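Local coordinates for protein pantothenate synthetase (Francisella tularensis subsp. tularensis, PDB 3N8H) that probably catalyses the ATP-dependent condensation of pantoate with beta-alanine to pantothenate, passing through a pantoyl-adenylate intermediate, at residues 57-61 with 62-66; 93-97 with 98-102; 132-135 with 136-140. One frame throughout, in Å; residues are numbered along the deposited sequence. Where two conformers were deposited one is given.

Contact 1. Residues 57-61 with 62-66; sequences IFVNP and TQFNN. With PRO (proline), chain C.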
ATOM      1  N   ILE A  57      13.606  -8.117  12.986  1.00 33.56           N
ATOM      2  CA  ILE A  57      13.338  -7.496  14.267  1.00 36.45           C
ATOM      3  C   ILE A  57      13.301  -6.007  14.002  1.00 37.34           C
ATOM      4  O   ILE A  57      14.299  -5.391  13.582  1.00 34.40           O
ATOM      5  CB  ILE A  57      14.421  -7.809  15.305  1.00 38.81           C
ATOM      6  CG1 ILE A  57      14.361  -9.288  15.704  1.00 30.57           C
ATOM      7  CG2 ILE A  57      14.288  -6.895  16.544  1.00 38.13           C
ATOM      8  CD1 ILE A  57      15.490  -9.694  16.656  1.00 37.67           C
ATOM      9  N   PHE A  58      12.117  -5.442  14.210  1.00 31.28           N
ATOM     10  CA  PHE A  58      11.883  -4.038  13.945  1.00 35.97           C
ATOM     11  C   PHE A  58      10.673  -3.622  14.759  1.00 38.19           C
ATOM     12  O   PHE A  58       9.547  -4.074  14.492  1.00 32.62           O
ATOM     13  CB  PHE A  58      11.658  -3.758  12.445  1.00 41.78           C
ATOM     14  CG  PHE A  58      11.397  -2.282  12.127  1.00 40.90           C
ATOM     15  CD1 PHE A  58      10.168  -1.868  11.593  1.00 35.02           C
ATOM     16  CD2 PHE A  58      12.375  -1.315  12.384  1.00 40.89           C
ATOM     17  CE1 PHE A  58       9.918  -0.513  11.310  1.00 30.90           C
ATOM     18  CE2 PHE A  58      12.139   0.036  12.111  1.00 41.68           C
ATOM     19  CZ  PHE A  58      10.908   0.441  11.564  1.00 36.03           C
ATOM     20  N   VAL A  59      10.926  -2.794  15.777  1.00 32.92           N
ATOM     21  CA  VAL A  59       9.864  -2.213  16.562  1.00 35.50           C
ATOM     22  C   VAL A  59       9.275  -1.041  15.781  1.00 40.58           C
ATOM     23  O   VAL A  59       9.792   0.086  15.797  1.00 37.36           O
ATOM     24  CB  VAL A  59      10.343  -1.722  17.947  1.00 34.05           C
ATOM     25  CG1 VAL A  59       9.135  -1.338  18.774  1.00 32.51           C
ATOM     26  CG2 VAL A  59      11.159  -2.816  18.697  1.00 27.17           C
ATOM     27  N   ASN A  60       8.181  -1.321  15.097  1.00 37.12           N
ATOM     28  CA  ASN A  60       7.559  -0.358  14.201  1.00 33.00           C
ATOM     29  C   ASN A  60       6.775   0.738  14.922  1.00 35.88           C
ATOM     30  O   ASN A  60       5.698   0.472  15.458  1.00 31.14           O
ATOM     31  CB  ASN A  60       6.652  -1.101  13.209  1.00 30.12           C
ATOM     32  CG  ASN A  60       5.923  -0.166  12.293  1.00 34.43           C
ATOM     33  OD1 ASN A  60       6.494   0.810  11.821  1.00 33.44           O
ATOM     34  ND2 ASN A  60       4.647  -0.450  12.040  1.00 36.36           N
ATOM     35  N   PRO A  61       7.290   1.985  14.902  1.00 39.75           N
ATOM     36  CA  PRO A  61       6.645   3.071  15.649  1.00 36.70           C
ATOM     37  C   PRO A  61       5.241   3.393  15.147  1.00 42.81           C
ATOM     38  O   PRO A  61       4.415   3.867  15.920  1.00 39.51           O
ATOM     39  CB  PRO A  61       7.531   4.295  15.377  1.00 38.66           C
ATOM     40  CG  PRO A  61       8.734   3.798  14.665  1.00 47.11           C
ATOM     41  CD  PRO A  61       8.469   2.440  14.140  1.00 44.14           C
ATOM     42  N   THR A  62       4.958   3.148  13.864  0.77 36.15           N
ATOM     43  CA  THR A  62       3.698   3.653  13.288  0.77 29.20           C
ATOM     44  C   THR A  62       2.508   2.844  13.768  0.77 26.22           C
ATOM     45  O   THR A  62       1.358   3.240  13.593  0.77 35.72           O
ATOM     46  CB  THR A  62       3.692   3.695  11.747  0.77 32.04           C
ATOM     47  OG1 THR A  62       3.759   2.356  11.218  0.77 33.14           O
ATOM     48  CG2 THR A  62       4.848   4.549  11.222  0.77 31.67           C
ATOM     49  N   GLN A  63       2.788   1.703  14.381  1.00 31.95           N
ATOM     50  CA  GLN A  63       1.704   0.864  14.859  1.00 30.61           C
ATOM     51  C   GLN A  63       1.460   0.962  16.364  1.00 34.04           C
ATOM     52  O   GLN A  63       0.546   0.318  16.896  1.00 31.82           O
ATOM     53  CB  GLN A  63       1.915  -0.582  14.421  1.00 32.23           C
ATOM     54  CG  GLN A  63       3.004  -1.357  15.144  1.00 29.89           C
ATOM     55  CD  GLN A  63       3.154  -2.740  14.547  1.00 36.93           C
ATOM     56  OE1 GLN A  63       2.915  -3.762  15.209  1.00 46.22           O
ATOM     57  NE2 GLN A  63       3.527  -2.783  13.277  1.00 30.41           N
ATOM     58  N   PHE A  64       2.279   1.741  17.058  1.00 34.21           N
ATOM     59  CA  PHE A  64       2.009   1.978  18.483  1.00 32.95           C
ATOM     60  C   PHE A  64       1.078   3.152  18.573  1.00 36.79           C
ATOM     61  O   PHE A  64       1.464   4.276  18.261  1.00 42.29           O
ATOM     62  CB  PHE A  64       3.287   2.277  19.249  1.00 34.44           C
ATOM     63  CG  PHE A  64       4.138   1.067  19.472  1.00 42.80           C
ATOM     64  CD1 PHE A  64       4.183   0.450  20.729  1.00 36.68           C
ATOM     65  CD2 PHE A  64       4.864   0.518  18.418  1.00 38.04           C
ATOM     66  CE1 PHE A  64       4.956  -0.684  20.931  1.00 37.01           C
ATOM     67  CE2 PHE A  64       5.627  -0.619  18.606  1.00 33.80           C
ATOM     68  CZ  PHE A  64       5.676  -1.225  19.865  1.00 39.78           C
ATOM     69  N   ASN A  65      -0.160   2.903  18.957  1.00 33.51           N
ATOM     70  CA  ASN A  65      -1.082   4.014  19.223  1.00 36.69           C
ATOM     71  C   ASN A  65      -0.809   4.684  20.597  1.00 42.66           C
ATOM     72  O   ASN A  65      -1.254   5.796  20.870  1.00 41.43           O
ATOM     73  CB  ASN A  65      -2.529   3.536  19.144  1.00 34.83           C
ATOM     74  CG  ASN A  65      -2.780   2.326  20.026  1.00 41.01           C
ATOM     75  OD1 ASN A  65      -2.194   1.256  19.810  1.00 41.67           O
ATOM     76  ND2 ASN A  65      -3.629   2.496  21.051  1.00 38.25           N
ATOM     77  N   ASN A  66      -0.057   4.013  21.453  1.00 47.75           N
ATOM     78  CA  ASN A  66       0.190   4.524  22.806  1.00 42.23           C
ATOM     79  C   ASN A  66       1.680   4.818  23.032  1.00 45.18           C
ATOM     80  O   ASN A  66       2.511   3.907  22.960  1.00 40.16           O
ATOM     81  CB  ASN A  66      -0.311   3.493  23.811  1.00 42.70           C
ATOM     82  CG  ASN A  66      -0.196   3.960  25.240  1.00 48.28           C
ATOM     83  OD1 ASN A  66       0.899   4.106  25.777  1.00 45.67           O
ATOM     84  ND2 ASN A  66      -1.334   4.162  25.879  1.00 51.34           N
TER
HETATM   85  N   PRO C 271       2.379  -7.321  18.319  1.00 51.27           N
HETATM   86  CA  PRO C 271       2.209  -6.111  17.519  1.00 45.52           C
HETATM   87  C   PRO C 271       2.053  -4.891  18.428  1.00 41.94           C
HETATM   88  O   PRO C 271       1.921  -5.057  19.648  1.00 37.97           O
HETATM   89  CB  PRO C 271       0.910  -6.386  16.760  1.00 46.90           C
HETATM   90  CG  PRO C 271       0.890  -7.870  16.604  1.00 56.84           C
HETATM   91  CD  PRO C 271       1.527  -8.429  17.851  1.00 48.68           C

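Contact 2. Residues 93-97 with 98-102; sequences FNPSE and KDIYP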
ATOM      1  N   PHE A  93      17.358  -9.646   9.848  1.00 36.75           N
ATOM      2  CA  PHE A  93      17.164  -8.335   9.256  1.00 36.21           C
ATOM      3  C   PHE A  93      16.664  -7.391  10.330  1.00 40.84           C
ATOM      4  O   PHE A  93      15.519  -7.492  10.784  1.00 36.55           O
ATOM      5  CB  PHE A  93      16.147  -8.396   8.125  1.00 33.86           C
ATOM      6  CG  PHE A  93      15.876  -7.072   7.494  1.00 34.96           C
ATOM      7  CD1 PHE A  93      16.914  -6.219   7.174  1.00 35.67           C
ATOM      8  CD2 PHE A  93      14.575  -6.677   7.214  1.00 34.90           C
ATOM      9  CE1 PHE A  93      16.659  -4.991   6.575  1.00 38.63           C
ATOM     10  CE2 PHE A  93      14.320  -5.461   6.616  1.00 30.27           C
ATOM     11  CZ  PHE A  93      15.356  -4.614   6.301  1.00 35.89           C
ATOM     12  N   ASN A  94      17.525  -6.458  10.709  1.00 38.08           N
ATOM     13  CA  ASN A  94      17.298  -5.592  11.846  1.00 39.82           C
ATOM     14  C   ASN A  94      17.505  -4.143  11.406  1.00 43.30           C
ATOM     15  O   ASN A  94      18.565  -3.552  11.676  1.00 38.33           O
ATOM     16  CB  ASN A  94      18.306  -5.972  12.932  1.00 54.03           C
ATOM     17  CG  ASN A  94      18.213  -5.101  14.148  1.00 51.50           C
ATOM     18  OD1 ASN A  94      19.235  -4.750  14.749  1.00 44.18           O
ATOM     19  ND2 ASN A  94      16.989  -4.737  14.523  1.00 42.55           N
ATOM     20  N   PRO A  95      16.511  -3.576  10.692  1.00 39.58           N
ATOM     21  CA  PRO A  95      16.686  -2.255  10.090  1.00 41.19           C
ATOM     22  C   PRO A  95      16.340  -1.150  11.066  1.00 34.77           C
ATOM     23  O   PRO A  95      15.746  -1.402  12.110  1.00 35.52           O
ATOM     24  CB  PRO A  95      15.690  -2.257   8.920  1.00 35.94           C
ATOM     25  CG  PRO A  95      14.600  -3.171   9.377  1.00 33.78           C
ATOM     26  CD  PRO A  95      15.191  -4.156  10.375  1.00 34.56           C
ATOM     27  N   SER A  96      16.731   0.067  10.708  1.00 40.52           N
ATOM     28  CA  SER A  96      16.442   1.257  11.490  1.00 41.97           C
ATOM     29  C   SER A  96      15.171   1.911  10.944  1.00 41.78           C
ATOM     30  O   SER A  96      14.716   1.599   9.837  1.00 38.31           O
ATOM     31  CB  SER A  96      17.605   2.251  11.373  1.00 41.89           C
ATOM     32  OG  SER A  96      17.597   2.896  10.099  1.00 38.84           O
ATOM     33  N   GLU A  97      14.604   2.820  11.721  1.00 41.83           N
ATOM     34  CA  GLU A  97      13.438   3.578  11.289  1.00 50.68           C
ATOM     35  C   GLU A  97      13.685   4.226   9.938  1.00 48.36           C
ATOM     36  O   GLU A  97      12.814   4.220   9.071  1.00 40.78           O
ATOM     37  CB  GLU A  97      13.146   4.686  12.292  1.00 60.16           C
ATOM     38  CG  GLU A  97      11.905   4.492  13.110  1.00 64.23           C
ATOM     39  CD  GLU A  97      11.485   5.784  13.776  1.00 62.45           C
ATOM     40  OE1 GLU A  97      11.808   5.976  14.964  1.00 66.62           O
ATOM     41  OE2 GLU A  97      10.837   6.608  13.101  1.00 55.27           O
ATOM     42  N   LYS A  98      14.871   4.807   9.774  1.00 42.29           N
ATOM     43  CA  LYS A  98      15.205   5.521   8.552  1.00 49.30           C
ATOM     44  C   LYS A  98      15.252   4.575   7.360  1.00 46.84           C
ATOM     45  O   LYS A  98      14.839   4.934   6.262  1.00 43.99           O
ATOM     46  CB  LYS A  98      16.552   6.229   8.697  1.00 59.36           C
ATOM     47  CG  LYS A  98      16.556   7.435   9.617  1.00 74.19           C
ATOM     48  CD  LYS A  98      17.995   7.877   9.937  1.00 85.63           C
ATOM     49  CE  LYS A  98      18.786   8.203   8.669  1.00 89.36           C
ATOM     50  NZ  LYS A  98      19.074   7.013   7.811  1.00 88.42           N
ATOM     51  N   ASP A  99      15.775   3.371   7.568  1.00 40.25           N
ATOM     52  CA  ASP A  99      15.785   2.370   6.494  1.00 37.88           C
ATOM     53  C   ASP A  99      14.349   2.144   5.981  1.00 39.11           C
ATOM     54  O   ASP A  99      14.093   2.101   4.776  1.00 40.47           O
ATOM     55  CB  ASP A  99      16.341   1.042   7.002  1.00 33.72           C
ATOM     56  CG  ASP A  99      17.834   1.106   7.313  1.00 39.80           C
ATOM     57  OD1 ASP A  99      18.293   0.350   8.203  1.00 42.32           O
ATOM     58  OD2 ASP A  99      18.536   1.921   6.680  1.00 41.02           O
ATOM     59  N   ILE A 100      13.414   1.997   6.910  1.00 37.18           N
ATOM     60  CA  ILE A 100      12.064   1.570   6.554  1.00 43.47           C
ATOM     61  C   ILE A 100      11.179   2.724   6.095  1.00 36.73           C
ATOM     62  O   ILE A 100      10.348   2.572   5.176  1.00 34.59           O
ATOM     63  CB  ILE A 100      11.388   0.777   7.711  1.00 33.29           C
ATOM     64  CG1 ILE A 100      12.195  -0.483   8.021  1.00 35.85           C
ATOM     65  CG2 ILE A 100       9.957   0.387   7.335  1.00 36.98           C
ATOM     66  CD1 ILE A 100      12.389  -1.409   6.815  1.00 42.60           C
ATOM     67  N   TYR A 101      11.360   3.870   6.743  1.00 36.83           N
ATOM     68  CA  TYR A 101      10.620   5.085   6.431  1.00 36.24           C
ATOM     69  C   TYR A 101      11.596   6.195   6.105  1.00 37.70           C
ATOM     70  O   TYR A 101      11.815   7.082   6.918  1.00 37.95           O
ATOM     71  CB  TYR A 101       9.812   5.528   7.634  1.00 36.13           C
ATOM     72  CG  TYR A 101       8.804   4.512   8.073  1.00 36.16           C
ATOM     73  CD1 TYR A 101       7.551   4.422   7.450  1.00 34.20           C
ATOM     74  CD2 TYR A 101       9.103   3.633   9.107  1.00 31.47           C
ATOM     75  CE1 TYR A 101       6.632   3.487   7.864  1.00 34.18           C
ATOM     76  CE2 TYR A 101       8.196   2.707   9.536  1.00 32.93           C
ATOM     77  CZ  TYR A 101       6.965   2.628   8.919  1.00 35.05           C
ATOM     78  OH  TYR A 101       6.073   1.684   9.374  1.00 33.92           O
ATOM     79  N   PRO A 102      12.191   6.146   4.906  1.00 37.94           N
ATOM     80  CA  PRO A 102      13.181   7.143   4.498  1.00 45.76           C
ATOM     81  C   PRO A 102      12.669   8.580   4.622  1.00 44.29           C
ATOM     82  O   PRO A 102      13.446   9.463   4.973  1.00 37.16           O
ATOM     83  CB  PRO A 102      13.459   6.790   3.026  1.00 47.18           C
ATOM     84  CG  PRO A 102      12.337   5.847   2.616  1.00 46.40           C
ATOM     85  CD  PRO A 102      11.984   5.113   3.880  1.00 41.09           C
TER
HETATM   86  O   HOH W   1      16.635   5.265  12.052  1.00 42.82           O

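Contact 3. Residues 132-135 with 136-140; sequences LTVV and LKLLQ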
ATOM      1  N   LEU A 132      -0.048  -2.960   8.757  1.00 24.13           N
ATOM      2  CA  LEU A 132      -0.186  -3.284   7.329  1.00 30.31           C
ATOM      3  C   LEU A 132       0.848  -2.576   6.438  1.00 34.65           C
ATOM      4  O   LEU A 132       1.345  -3.157   5.476  1.00 33.60           O
ATOM      5  CB  LEU A 132      -1.595  -2.927   6.856  1.00 31.41           C
ATOM      6  CG  LEU A 132      -2.657  -3.897   7.377  1.00 31.02           C
ATOM      7  CD1 LEU A 132      -4.071  -3.389   7.050  1.00 34.08           C
ATOM      8  CD2 LEU A 132      -2.407  -5.308   6.789  1.00 32.90           C
ATOM      9  N   THR A 133       1.159  -1.320   6.753  1.00 35.36           N
ATOM     10  CA  THR A 133       2.138  -0.558   5.982  1.00 38.40           C
ATOM     11  C   THR A 133       3.555  -1.159   6.138  1.00 31.25           C
ATOM     12  O   THR A 133       4.257  -1.411   5.151  1.00 32.71           O
ATOM     13  CB  THR A 133       2.146   0.936   6.409  1.00 32.88           C
ATOM     14  OG1 THR A 133       0.826   1.494   6.238  1.00 32.94           O
ATOM     15  CG2 THR A 133       3.134   1.726   5.566  1.00 37.38           C
ATOM     16  N   VAL A 134       3.955  -1.413   7.375  1.00 29.50           N
ATOM     17  CA  VAL A 134       5.268  -2.011   7.623  1.00 31.89           C
ATOM     18  C   VAL A 134       5.315  -3.451   7.104  1.00 30.09           C
ATOM     19  O   VAL A 134       6.329  -3.878   6.570  1.00 32.23           O
ATOM     20  CB  VAL A 134       5.703  -1.923   9.118  1.00 32.70           C
ATOM     21  CG1 VAL A 134       5.015  -2.987   9.968  1.00 31.68           C
ATOM     22  CG2 VAL A 134       7.214  -2.086   9.217  1.00 34.63           C
ATOM     23  N   VAL A 135       4.218  -4.195   7.219  1.00 26.39           N
ATOM     24  CA  VAL A 135       4.223  -5.569   6.711  1.00 30.05           C
ATOM     25  C   VAL A 135       4.388  -5.589   5.174  1.00 31.73           C
ATOM     26  O   VAL A 135       5.220  -6.329   4.615  1.00 31.04           O
ATOM     27  CB  VAL A 135       2.953  -6.363   7.178  1.00 33.33           C
ATOM     28  CG1 VAL A 135       2.801  -7.674   6.407  1.00 27.08           C
ATOM     29  CG2 VAL A 135       3.042  -6.647   8.669  1.00 31.91           C
ATOM     30  N   LEU A 136       3.635  -4.726   4.501  1.00 32.87           N
ATOM     31  CA  LEU A 136       3.798  -4.558   3.055  1.00 34.54           C
ATOM     32  C   LEU A 136       5.260  -4.246   2.692  1.00 37.45           C
ATOM     33  O   LEU A 136       5.810  -4.835   1.771  1.00 30.07           O
ATOM     34  CB  LEU A 136       2.871  -3.457   2.515  1.00 33.95           C
ATOM     35  CG  LEU A 136       2.901  -3.305   0.985  1.00 37.50           C
ATOM     36  CD1 LEU A 136       2.813  -4.666   0.265  1.00 37.86           C
ATOM     37  CD2 LEU A 136       1.793  -2.367   0.486  1.00 28.80           C
ATOM     38  N   LYS A 137       5.873  -3.309   3.405  1.00 30.22           N
ATOM     39  CA  LYS A 137       7.279  -2.964   3.153  1.00 35.36           C
ATOM     40  C   LYS A 137       8.230  -4.160   3.347  1.00 34.19           C
ATOM     41  O   LYS A 137       9.100  -4.437   2.512  1.00 31.50           O
ATOM     42  CB  LYS A 137       7.687  -1.806   4.076  1.00 28.30           C
ATOM     43  CG  LYS A 137       7.135  -0.441   3.638  1.00 31.38           C
ATOM     44  CD  LYS A 137       7.299   0.591   4.783  1.00 29.67           C
ATOM     45  CE  LYS A 137       6.935   2.012   4.298  1.00 26.20           C
ATOM     46  NZ  LYS A 137       8.052   2.654   3.537  1.00 36.17           N
ATOM     47  N   LEU A 138       8.040  -4.874   4.456  1.00 31.34           N
ATOM     48  CA  LEU A 138       8.877  -6.013   4.821  1.00 33.13           C
ATOM     49  C   LEU A 138       8.774  -7.139   3.795  1.00 34.89           C
ATOM     50  O   LEU A 138       9.740  -7.864   3.512  1.00 32.21           O
ATOM     51  CB  LEU A 138       8.464  -6.530   6.198  1.00 30.06           C
ATOM     52  CG  LEU A 138       8.923  -5.608   7.345  1.00 33.14           C
ATOM     53  CD1 LEU A 138       8.357  -6.061   8.676  1.00 25.89           C
ATOM     54  CD2 LEU A 138      10.479  -5.557   7.418  1.00 37.38           C
ATOM     55  N   LEU A 139       7.582  -7.290   3.252  1.00 28.68           N
ATOM     56  CA  LEU A 139       7.316  -8.333   2.270  1.00 37.15           C
ATOM     57  C   LEU A 139       7.953  -7.965   0.934  1.00 33.50           C
ATOM     58  O   LEU A 139       8.417  -8.844   0.174  1.00 34.70           O
ATOM     59  CB  LEU A 139       5.797  -8.502   2.111  1.00 35.26           C
ATOM     60  CG  LEU A 139       5.095  -9.291   3.225  1.00 35.18           C
ATOM     61  CD1 LEU A 139       3.562  -9.384   2.981  1.00 24.47           C
ATOM     62  CD2 LEU A 139       5.699 -10.676   3.331  1.00 33.57           C
ATOM     63  N   GLN A 140       7.979  -6.661   0.662  1.00 29.94           N
ATOM     64  CA  GLN A 140       8.498  -6.138  -0.602  1.00 31.71           C
ATOM     65  C   GLN A 140      10.016  -6.230  -0.561  1.00 36.90           C
ATOM     66  O   GLN A 140      10.676  -6.455  -1.567  1.00 35.68           O
ATOM     67  CB  GLN A 140       8.048  -4.698  -0.800  1.00 28.37           C
ATOM     68  CG  GLN A 140       6.545  -4.521  -1.161  1.00 35.20           C
ATOM     69  CD  GLN A 140       6.230  -5.049  -2.567  1.00 42.22           C
ATOM     70  OE1 GLN A 140       5.854  -6.215  -2.740  1.00 37.66           O
ATOM     71  NE2 GLN A 140       6.407  -4.196  -3.576  1.00 38.24           N
TER

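Contact 1. Residues 57-61 with 62-66
N60 and T62 meet side chain to side chain across a tight turn, crossing at a slant. The N60 side chain is swung away from its own backbone N (chi1 177°), which brings its amide within reach of T62 and Q63. T62 was modelled in two conformers; in the one described here N60 ND2 donates to T62 OG1 at 3.1 Å, a somewhat bent bond whose acceptor sits 22° out of the amide plane. This bond is therefore less certain than the backbone geometry, where OD1 of N60 receives a weak, long bond from T62 N. Y101 OH bonds to N60 OD1, and G130 O accepts weakly from ND2, so both ends of the amide have partners beyond the turn and its rotation is probably restricted.

The amides of N60 and Q63 are turned almost perpendicular, their planes 87° apart. Beyond CG the Q63 chain runs out extended toward the bound proline; Q63 belongs to the pocket holding that ligand and is predicted to bind both pantoate and beta-alanine.

The F64 ring presents its edge to N60 O, which lies in the ring plane 3.1 Å from CD2. Further round the same ring, V59 CG1 packs obliquely at 3.6 Å from F64 CE2. In the backbone, F64 N bonds to P61 O at 3.2 Å and Q63 N bonds weakly to N60 O, in keeping with the 3-10 turn here.

This loop links strand 52-57 of the parallel sheet to helix 67-72, whose N-cap is N66. Y70 of that helix meets the F64 ring edge to face, helix 127-142 packs V134 against N60 and Q63, and helix 97-100 places I100 against F58.

Contact 2. Residues 93-97 with 98-102
E97 O lies at the edge of the Y101 ring, near its plane and 3.8 Å from CD2. One face of that ring carries CG2 of its chain neighbour I100, 3.6 Å above the plane and displaced toward the rim. The ring of F93 likewise has P95 CG over one face, again toward the rim. I100 CD1 approaches F93 CZ obliquely at 4.4 Å and packs closer, at 3.8 Å, against P95 CG. With CG1 set opposite its carbonyl carbon (chi1 -61°), I100 sends this branch back toward the proline.

S96 and D99 form a capping box that starts the short helix 97-100, which follows strand 91-93 of the parallel sheet. S96 N donates in an almost straight line to D99 OD1 at 3.0 Å, coming from above the carboxylate plane, and D99 N returns a bond to S96 OG at 3.2 Å. These reciprocal bonds satisfy one early helix N-H and fix the aspartate carboxylate. A water accepts from K98 N, 2.9 Å from its oxygen, and makes a weak bond with S96 OG.

Y101 N closes the last turn on E97 O at 2.8 Å.

Contact 3. Residues 132-135 with 136-140
V135 and L139 lie alongside each other one helical turn apart and point the same way, V135 CG1 meeting L139 CD1 at 3.9 Å. One residue earlier, V134 and L138 pair in the same manner, with CG2 of V134 4.2 Å from CD1 of L138. The third pair is mixed: T133 CG2 touches the aliphatic chain of K137 at CE, 4.0 Å away. Here the methyl of T133 lies opposite its backbone N (chi1 -58° for OG1), which turns the methyl to the lysine and leaves OG1 to bond with S129 O and I109 N.

The backbone bonds are of the alpha-helical i to i+4 kind. L136 N reaches L132 O at 2.9 Å, K137 N reaches T133 O at 3.0 Å, and L138 and L139 continue the series to V134 O and V135 O. The lower part of the K137 chain also rests on this backbone, its CG 3.4 Å from T133 O.

The polar end of K137 has its partners beyond the helix turn. The chain bends at chi4 (-80°), and NZ bonds to I100 O and forms a salt bridge with D166 of the second subunit.

Helix 127-142 thus combines two chemistries. V135 and L139 pack apolar surface against helix 154-166, whereas the buried ammonium of K137, which also makes a cation-pi contact with F167 of the second subunit, is given several partners at the dimer interface.

How the contacts relate
Contacts 1, 2 and 3 come in that order along the chain and cluster closely, their centres about 12 to 13 Å apart. Contacts 1 and 2 follow neighbouring strands of the parallel sheet, 52-57 and 91-93, and helix 127-142, which carries contact 3, packs against both. N94 ND2 of contact 2 bonds to I57 O of contact 1 at 2.9 Å, and P61 packs on E97. Contact 3 meets F93 of contact 2 through L138 and F58 of contact 1 through V134. This continuous set of contacts connects the loop that supplies Q63 to the proline pocket with the homodimer interface, which contacts 2 and 3 both touch.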